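Local coordinates for protein dipicolinate synthase subunit A (Bacillus halodurans, PDB 3D4O) that probably serves as subunit A of dipicolinate synthase, an oxidoreductase thought to make dipicolinate, a compound of bacterial spores, with a nicotinamide nucleotide, at residues M49-E53 with V54-T58; I142-A145 with I146-T149; L191-I194 with A195-M199. All coordinates share one frame; numbering follows the deposited sequence.

Contact 1. Residues M49-E53 with V54-T58; sequences MRIDE and VDWNT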
loop_
_atom_site.group_PDB
_atom_site.type_symbol
_atom_site.label_atom_id
_atom_site.label_comp_id
_atom_site.label_asym_id
_atom_site.label_seq_id
_atom_site.Cartn_x
_atom_site.Cartn_y
_atom_site.Cartn_z
HETATM N N MSE C 49 19.609 -5.246 -29.531
HETATM C CA MSE C 49 21.007 -4.936 -29.770
HETATM C C MSE C 49 21.623 -4.060 -28.705
HETATM O O MSE C 49 20.938 -3.531 -27.824
HETATM C CB MSE C 49 21.148 -4.236 -31.129
HETATM C CG MSE C 49 20.540 -2.822 -31.218
HETATM SE SE MSE C 49 20.487 -2.239 -33.090
HETATM C CE MSE C 49 19.138 -3.481 -33.749
ATOM N N ARG C 50 22.939 -3.940 -28.824
ATOM C CA ARG C 50 23.752 -3.081 -27.958
ATOM C C ARG C 50 23.722 -1.692 -28.571
ATOM O O ARG C 50 23.592 -1.534 -29.787
ATOM C CB ARG C 50 25.216 -3.564 -27.839
ATOM C CG ARG C 50 25.399 -4.937 -27.199
ATOM C CD ARG C 50 26.875 -5.288 -27.011
ATOM N NE ARG C 50 27.654 -5.068 -28.228
ATOM C CZ ARG C 50 27.653 -5.887 -29.273
ATOM N NH1 ARG C 50 26.902 -6.981 -29.270
ATOM N NH2 ARG C 50 28.391 -5.601 -30.333
ATOM N N ILE C 51 23.879 -0.693 -27.714
ATOM C CA ILE C 51 23.771 0.709 -28.134
ATOM C C ILE C 51 24.799 1.015 -29.209
ATOM O O ILE C 51 24.571 1.836 -30.097
ATOM C CB ILE C 51 23.860 1.707 -26.929
ATOM C CG1 ILE C 51 23.061 2.972 -27.262
ATOM C CG2 ILE C 51 25.306 1.970 -26.539
ATOM C CD1 ILE C 51 22.903 3.960 -26.108
ATOM N N ASP C 52 25.910 0.296 -29.140
ATOM C CA ASP C 52 27.032 0.473 -30.085
ATOM C C ASP C 52 26.750 -0.186 -31.433
ATOM O O ASP C 52 27.562 -0.090 -32.342
ATOM C CB ASP C 52 28.362 -0.048 -29.496
ATOM C CG ASP C 52 28.375 -1.556 -29.280
ATOM O OD1 ASP C 52 28.115 -1.983 -28.136
ATOM O OD2 ASP C 52 28.603 -2.319 -30.243
ATOM N N GLU C 53 25.603 -0.850 -31.553
ATOM C CA GLU C 53 25.247 -1.546 -32.816
ATOM C C GLU C 53 24.134 -0.813 -33.560
ATOM O O GLU C 53 23.725 -1.214 -34.645
ATOM C CB GLU C 53 24.769 -2.982 -32.544
ATOM C CG GLU C 53 25.720 -3.860 -31.738
ATOM C CD GLU C 53 25.210 -5.302 -31.596
ATOM O OE1 GLU C 53 25.482 -6.124 -32.492
ATOM O OE2 GLU C 53 24.586 -5.639 -30.568
ATOM N N VAL C 54 23.651 0.261 -32.951
ATOM C CA VAL C 54 22.528 1.047 -33.503
ATOM C C VAL C 54 22.938 1.737 -34.799
ATOM O O VAL C 54 24.065 2.203 -34.941
ATOM C CB VAL C 54 21.947 2.046 -32.446
ATOM C CG1 VAL C 54 20.815 2.893 -33.020
ATOM C CG2 VAL C 54 21.432 1.287 -31.220
ATOM N N ASP C 55 22.018 1.726 -35.752
ATOM C CA ASP C 55 22.209 2.330 -37.090
ATOM C C ASP C 55 21.588 3.711 -37.063
ATOM O O ASP C 55 20.514 3.954 -37.632
ATOM C CB ASP C 55 21.542 1.452 -38.157
ATOM C CG ASP C 55 21.623 2.044 -39.555
ATOM O OD1 ASP C 55 22.560 2.816 -39.856
ATOM O OD2 ASP C 55 20.735 1.721 -40.367
ATOM N N TRP C 56 22.325 4.627 -36.446
ATOM C CA TRP C 56 21.818 5.981 -36.136
ATOM C C TRP C 56 21.301 6.792 -37.302
ATOM O O TRP C 56 20.340 7.528 -37.146
ATOM C CB TRP C 56 22.835 6.829 -35.340
ATOM C CG TRP C 56 23.258 6.203 -34.054
ATOM C CD1 TRP C 56 24.445 5.563 -33.797
ATOM C CD2 TRP C 56 22.476 6.080 -32.869
ATOM N NE1 TRP C 56 24.454 5.077 -32.511
ATOM C CE2 TRP C 56 23.256 5.383 -31.921
ATOM C CE3 TRP C 56 21.193 6.506 -32.507
ATOM C CZ2 TRP C 56 22.797 5.109 -30.640
ATOM C CZ3 TRP C 56 20.741 6.232 -31.233
ATOM C CH2 TRP C 56 21.535 5.533 -30.318
ATOM N N ASN C 57 21.932 6.664 -38.462
ATOM C CA ASN C 57 21.542 7.501 -39.622
ATOM C C ASN C 57 20.254 7.049 -40.334
ATOM O O ASN C 57 19.888 7.597 -41.373
ATOM C CB ASN C 57 22.720 7.800 -40.590
ATOM C CG ASN C 57 23.347 6.573 -41.178
ATOM O OD1 ASN C 57 22.730 5.510 -41.228
ATOM N ND2 ASN C 57 24.594 6.707 -41.640
ATOM N N THR C 58 19.540 6.096 -39.733
ATOM C CA THR C 58 18.257 5.621 -40.323
ATOM C C THR C 58 17.088 5.688 -39.337
ATOM O O THR C 58 15.948 5.334 -39.643
ATOM C CB THR C 58 18.375 4.187 -40.891
ATOM O OG1 THR C 58 18.728 3.269 -39.848
ATOM C CG2 THR C 58 19.431 4.137 -41.989
#

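Contact 2. Residues I142-A145 with I146-T149; sequences IMMA and IQHT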
loop_
_atom_site.group_PDB
_atom_site.type_symbol
_atom_site.label_atom_id
_atom_site.label_comp_id
_atom_site.label_asym_id
_atom_site.label_seq_id
_atom_site.Cartn_x
_atom_site.Cartn_y
_atom_site.Cartn_z
ATOM N N ILE C 142 -0.031 5.770 -2.006
ATOM C CA ILE C 142 -0.916 5.221 -0.986
ATOM C C ILE C 142 -0.387 3.869 -0.544
ATOM O O ILE C 142 -0.293 3.577 0.649
ATOM C CB ILE C 142 -2.341 5.134 -1.527
ATOM C CG1 ILE C 142 -2.975 6.522 -1.405
ATOM C CG2 ILE C 142 -3.213 4.082 -0.807
ATOM C CD1 ILE C 142 -4.246 6.622 -2.252
HETATM N N MSE C 143 -0.037 3.038 -1.522
HETATM C CA MSE C 143 0.480 1.694 -1.213
HETATM C C MSE C 143 1.713 1.833 -0.322
HETATM O O MSE C 143 1.876 1.126 0.647
HETATM C CB MSE C 143 0.828 0.917 -2.489
HETATM C CG MSE C 143 1.651 -0.346 -2.207
HETATM SE SE MSE C 143 2.559 -1.035 -3.814
HETATM C CE MSE C 143 4.002 0.319 -3.963
HETATM N N MSE C 144 2.566 2.787 -0.640
HETATM C CA MSE C 144 3.794 2.982 0.156
HETATM C C MSE C 144 3.538 3.462 1.591
HETATM O O MSE C 144 4.222 3.066 2.545
HETATM C CB MSE C 144 4.729 4.023 -0.451
HETATM C CG MSE C 144 4.977 3.943 -1.941
HETATM SE SE MSE C 144 6.877 3.992 -2.316
HETATM C CE MSE C 144 6.716 2.129 -1.611
ATOM N N ALA C 145 2.614 4.392 1.708
ATOM C CA ALA C 145 2.309 5.009 3.001
ATOM C C ALA C 145 1.748 3.935 3.926
ATOM O O ALA C 145 2.069 3.872 5.132
ATOM C CB ALA C 145 1.331 6.173 2.834
ATOM N N ILE C 146 0.946 3.062 3.331
ATOM C CA ILE C 146 0.369 1.949 4.069
ATOM C C ILE C 146 1.473 0.963 4.467
ATOM O O ILE C 146 1.557 0.502 5.629
ATOM C CB ILE C 146 -0.747 1.232 3.263
ATOM C CG1 ILE C 146 -1.942 2.188 3.054
ATOM C CG2 ILE C 146 -1.152 -0.100 3.955
ATOM C CD1 ILE C 146 -3.000 1.649 2.124
ATOM N N GLN C 147 2.323 0.625 3.510
ATOM C CA GLN C 147 3.421 -0.347 3.756
ATOM C C GLN C 147 4.409 0.025 4.828
ATOM O O GLN C 147 4.917 -0.846 5.543
ATOM C CB GLN C 147 4.323 -0.531 2.513
ATOM C CG GLN C 147 3.795 -1.462 1.494
ATOM C CD GLN C 147 4.631 -1.606 0.233
ATOM O OE1 GLN C 147 5.550 -0.833 -0.015
ATOM N NE2 GLN C 147 4.275 -2.596 -0.593
ATOM N N HIS C 148 4.740 1.306 4.868
ATOM C CA HIS C 148 5.855 1.789 5.699
ATOM C C HIS C 148 5.482 2.400 7.026
ATOM O O HIS C 148 6.359 2.895 7.733
ATOM C CB HIS C 148 6.714 2.807 4.921
ATOM C CG HIS C 148 7.485 2.195 3.796
ATOM N ND1 HIS C 148 8.682 1.547 3.990
ATOM C CD2 HIS C 148 7.232 2.133 2.467
ATOM C CE1 HIS C 148 9.132 1.102 2.830
ATOM N NE2 HIS C 148 8.264 1.433 1.891
ATOM N N THR C 149 4.185 2.381 7.334
ATOM C CA THR C 149 3.677 2.888 8.615
ATOM C C THR C 149 3.157 1.747 9.486
ATOM O O THR C 149 2.754 0.681 8.981
ATOM C CB THR C 149 2.591 3.932 8.418
ATOM O OG1 THR C 149 1.500 3.333 7.697
ATOM C CG2 THR C 149 3.151 5.144 7.646
#

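Contact 3. Residues L191-I194 with A195-M199; sequences LARI and AEMGM. With EDO (1,2-ethanediol), chain L.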
loop_
_atom_site.group_PDB
_atom_site.type_symbol
_atom_site.label_atom_id
_atom_site.label_comp_id
_atom_site.label_asym_id
_atom_site.label_seq_id
_atom_site.Cartn_x
_atom_site.Cartn_y
_atom_site.Cartn_z
ATOM N N LEU C 191 -4.992 27.642 -2.686
ATOM C CA LEU C 191 -5.347 27.518 -1.262
ATOM C C LEU C 191 -6.873 27.513 -1.154
ATOM O O LEU C 191 -7.471 26.814 -0.323
ATOM C CB LEU C 191 -4.749 28.656 -0.432
ATOM C CG LEU C 191 -3.228 28.655 -0.356
ATOM C CD1 LEU C 191 -2.706 30.016 0.203
ATOM C CD2 LEU C 191 -2.692 27.419 0.454
ATOM N N ALA C 192 -7.483 28.261 -2.056
ATOM C CA ALA C 192 -8.948 28.339 -2.131
ATOM C C ALA C 192 -9.486 26.981 -2.537
ATOM O O ALA C 192 -10.454 26.487 -1.969
ATOM C CB ALA C 192 -9.404 29.368 -3.126
ATOM N N ARG C 193 -8.829 26.392 -3.542
ATOM C CA ARG C 193 -9.238 25.095 -4.101
ATOM C C ARG C 193 -9.150 23.998 -3.040
ATOM O O ARG C 193 -10.042 23.144 -2.899
ATOM C CB ARG C 193 -8.397 24.747 -5.339
ATOM C CG ARG C 193 -8.741 23.425 -6.085
ATOM C CD ARG C 193 -10.219 23.243 -6.455
ATOM N NE ARG C 193 -10.630 24.191 -7.476
ATOM C CZ ARG C 193 -11.883 24.486 -7.743
ATOM N NH1 ARG C 193 -12.842 23.967 -7.016
ATOM N NH2 ARG C 193 -12.157 25.376 -8.668
ATOM N N ILE C 194 -8.057 24.011 -2.301
ATOM C CA ILE C 194 -7.853 23.038 -1.214
ATOM C C ILE C 194 -9.044 23.069 -0.231
ATOM O O ILE C 194 -9.535 22.053 0.233
ATOM C CB ILE C 194 -6.524 23.326 -0.424
ATOM C CG1 ILE C 194 -5.294 23.069 -1.310
ATOM C CG2 ILE C 194 -6.451 22.467 0.860
ATOM C CD1 ILE C 194 -4.033 23.917 -0.959
ATOM N N ALA C 195 -9.487 24.267 0.064
ATOM C CA ALA C 195 -10.590 24.509 1.000
ATOM C C ALA C 195 -11.843 23.937 0.381
ATOM O O ALA C 195 -12.607 23.191 1.021
ATOM C CB ALA C 195 -10.777 25.996 1.253
ATOM N N GLU C 196 -12.045 24.307 -0.879
ATOM C CA GLU C 196 -13.202 23.795 -1.620
ATOM C C GLU C 196 -13.231 22.269 -1.655
ATOM O O GLU C 196 -14.270 21.654 -1.665
ATOM C CB GLU C 196 -13.260 24.356 -3.042
ATOM C CG GLU C 196 -14.426 23.853 -3.856
ATOM C CD GLU C 196 -14.152 22.510 -4.504
ATOM O OE1 GLU C 196 -12.995 22.228 -4.874
ATOM O OE2 GLU C 196 -15.098 21.736 -4.654
HETATM N N MSE C 197 -12.074 21.652 -1.663
HETATM C CA MSE C 197 -12.007 20.193 -1.640
HETATM C C MSE C 197 -12.195 19.598 -0.215
HETATM O O MSE C 197 -12.121 18.387 -0.017
HETATM C CB MSE C 197 -10.685 19.734 -2.265
HETATM C CG MSE C 197 -10.591 20.091 -3.740
HETATM SE SE MSE C 197 -8.835 19.741 -4.535
HETATM C CE MSE C 197 -8.864 17.797 -4.363
ATOM N N GLY C 198 -12.467 20.462 0.756
ATOM C CA GLY C 198 -12.732 20.055 2.145
ATOM C C GLY C 198 -11.489 19.612 2.864
ATOM O O GLY C 198 -11.491 18.754 3.762
HETATM N N MSE C 199 -10.393 20.173 2.433
HETATM C CA MSE C 199 -9.144 19.872 3.062
HETATM C C MSE C 199 -8.606 21.160 3.695
HETATM O O MSE C 199 -9.091 22.250 3.418
HETATM C CB MSE C 199 -8.167 19.285 2.049
HETATM C CG MSE C 199 -8.682 17.988 1.435
HETATM SE SE MSE C 199 -7.464 17.193 0.108
HETATM C CE MSE C 199 -7.248 18.705 -1.018
HETATM C C1 EDO L . -11.244 15.618 -1.189
HETATM O O1 EDO L . -12.070 16.464 -1.995
HETATM C C2 EDO L . -12.024 14.366 -0.784
HETATM O O2 EDO L . -11.379 13.241 -1.364
#

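Contact 1. Residues M49-E53 with V54-T58
The W56 indole and I51 meet across the link between two short 3-10 segments. I51 CG1 lies 4.0 Å from W56 CZ2, and I51 O also approaches that part of the ring obliquely. One face of the indole is taken by its near neighbour V54, whose CG1 sits 3.4 Å above the ring plane and over its centre. With CG1 anti to the backbone N (chi1 178°), V54 places one methyl on the ring and leaves CG2 to touch I51 O. The other flat group is the R50 guanidinium. R50 grips D52 side-on, R50 NE to D52 OD1 at 3.1 Å and R50 NH2 to D52 OD2 at 3.3 Å. Both oxygens use syn lone pairs and lie tilted out of the guanidinium plane. E53 OE2 lies well above that plane, offset toward the rim and 3.0 Å from R50 NH1, so this link is electrostatic only. E53 OE2 also accepts the backbone N-H of R50 at 2.9 Å, from the anti side and somewhat out of the carboxylate plane. The V54 backbone N gives a weak bond to I51 O at 3.4 Å. M49, a selenomethionine, lays SE against V54 CG2 at 4.1 Å.

Strand 30-34 lies against the apolar side chains: V34 touches M49, I51 and V54. The contact therefore has two chemistries. A surface ion cluster flanks the turn, which E53 N to R50 O closes. Two carboxylates share one guanidinium, which is likely to ease their mutual repulsion. Apolar groups pack the segment onto strand 30-34 and M90 of helix 88-92.

Contact 2. Residues I142-A145 with I146-T149
M144 bends at chi2 and chi3 and brings CE up to the oxygen end of the Q147 amide, 3.6 Å from OE1. The two side chains cross at a slant. M144 CE also lies 3.9 Å from H148 NE2. M143 and Q147 run side by side, pointing the same way, with M143 CG 3.8 Å from Q147 NE2. The extended Q147 chain puts NE2 beside M143 CG and OE1 beside M144 CE. An alanine here removes the amide, which would probably open a gap beside M143 CG and M144 CE and leave the M144 methyl less confined.

A second pair, one turn apart, is aliphatic: I142 and I146 also lie side by side, with I142 CG2 touching I146 CD1 at 3.8 Å. Regular helical bonds run beneath: I146 N to I142 O, Q147 N to M143 O and H148 N to M144 O. M144 O also lies at the edge of the H148 ring, in its plane, 3.2 Å from H148 CD2. H148 ND1 is hydrogen-bonded to K261 NZ. T149 OG1 comes 2.7 Å from A145 O, with F151 O as a second acceptor within reach.

These are the last turns of helix 127-148. I142 and A145 face F174 of helix 165-176. M144 meets I241 of strand 239-242 and L268 of helix 268-272. M143 of the second subunit packs on I146 and Q147, which puts this helix end at the dimer interface.

Contact 3. Residues L191-I194 with A195-M199
Charge joins R193 to E196. NH1 of R193 gives a hydrogen bond to E196 OE1 at 2.8 Å, within a salt bridge. The oxygen lies in the guanidinium plane, yet the nitrogen comes from above the carboxylate, and the two planes stand 72° apart. R193 starts anti to its amide nitrogen (chi1 -178°) and then bends at chi2 and chi3, which brings the guanidinium alongside the glutamate.

Backbone bonds carry the helix to its end. A195 N, E196 N and M197 N bond to L191 O, A192 O and R193 O. A Schellman motif then closes it. M199 N reaches back to I194 O at 3.0 Å, and G198 N bonds to A195 O at 2.7 Å. G198 takes the positive phi (73°) that this turn needs and that glycine readily accepts.

Two apolar contacts add to this. I194 CG2 touches M199 CB at 3.8 Å, across the motif itself. M197, a selenomethionine, sets SE against R193 CG at 4.0 Å, the two side chains crossing at about a right angle. I194 and M199 also pack on V183 of strand 180-185, and M197 on M168 of helix 165-176.

A bound 1,2-ethanediol, probably from the crystallisation liquor, donates from O1 to M197 O at 2.8 Å. An exposed ion pair thus flanks the helix end. The Schellman bonds satisfy the carbonyls of I194 and A195, while I194 and M199 turn inward before strand 200-203.

The three contacts come in series along the chain. Contact 1 follows strand 46-49, an outermost strand of the first parallel sheet. Contacts 2 and 3 belong to the part with the alanine dehydrogenase/PNT C-terminal family fold, where the second sheet repeats the strand order of the first. Helix 127-148 ends at contact 2, and helix 188-196 ends at contact 3 before outermost strand 200-203. Their centres are about 25 Å apart, and both pack against helix 165-176. Contact 1 lies about 42 Å from contact 2 and 51 Å from contact 3, centre to centre. The chain is thus two Rossmann-like halves, and contact 2 alone meets the second subunit.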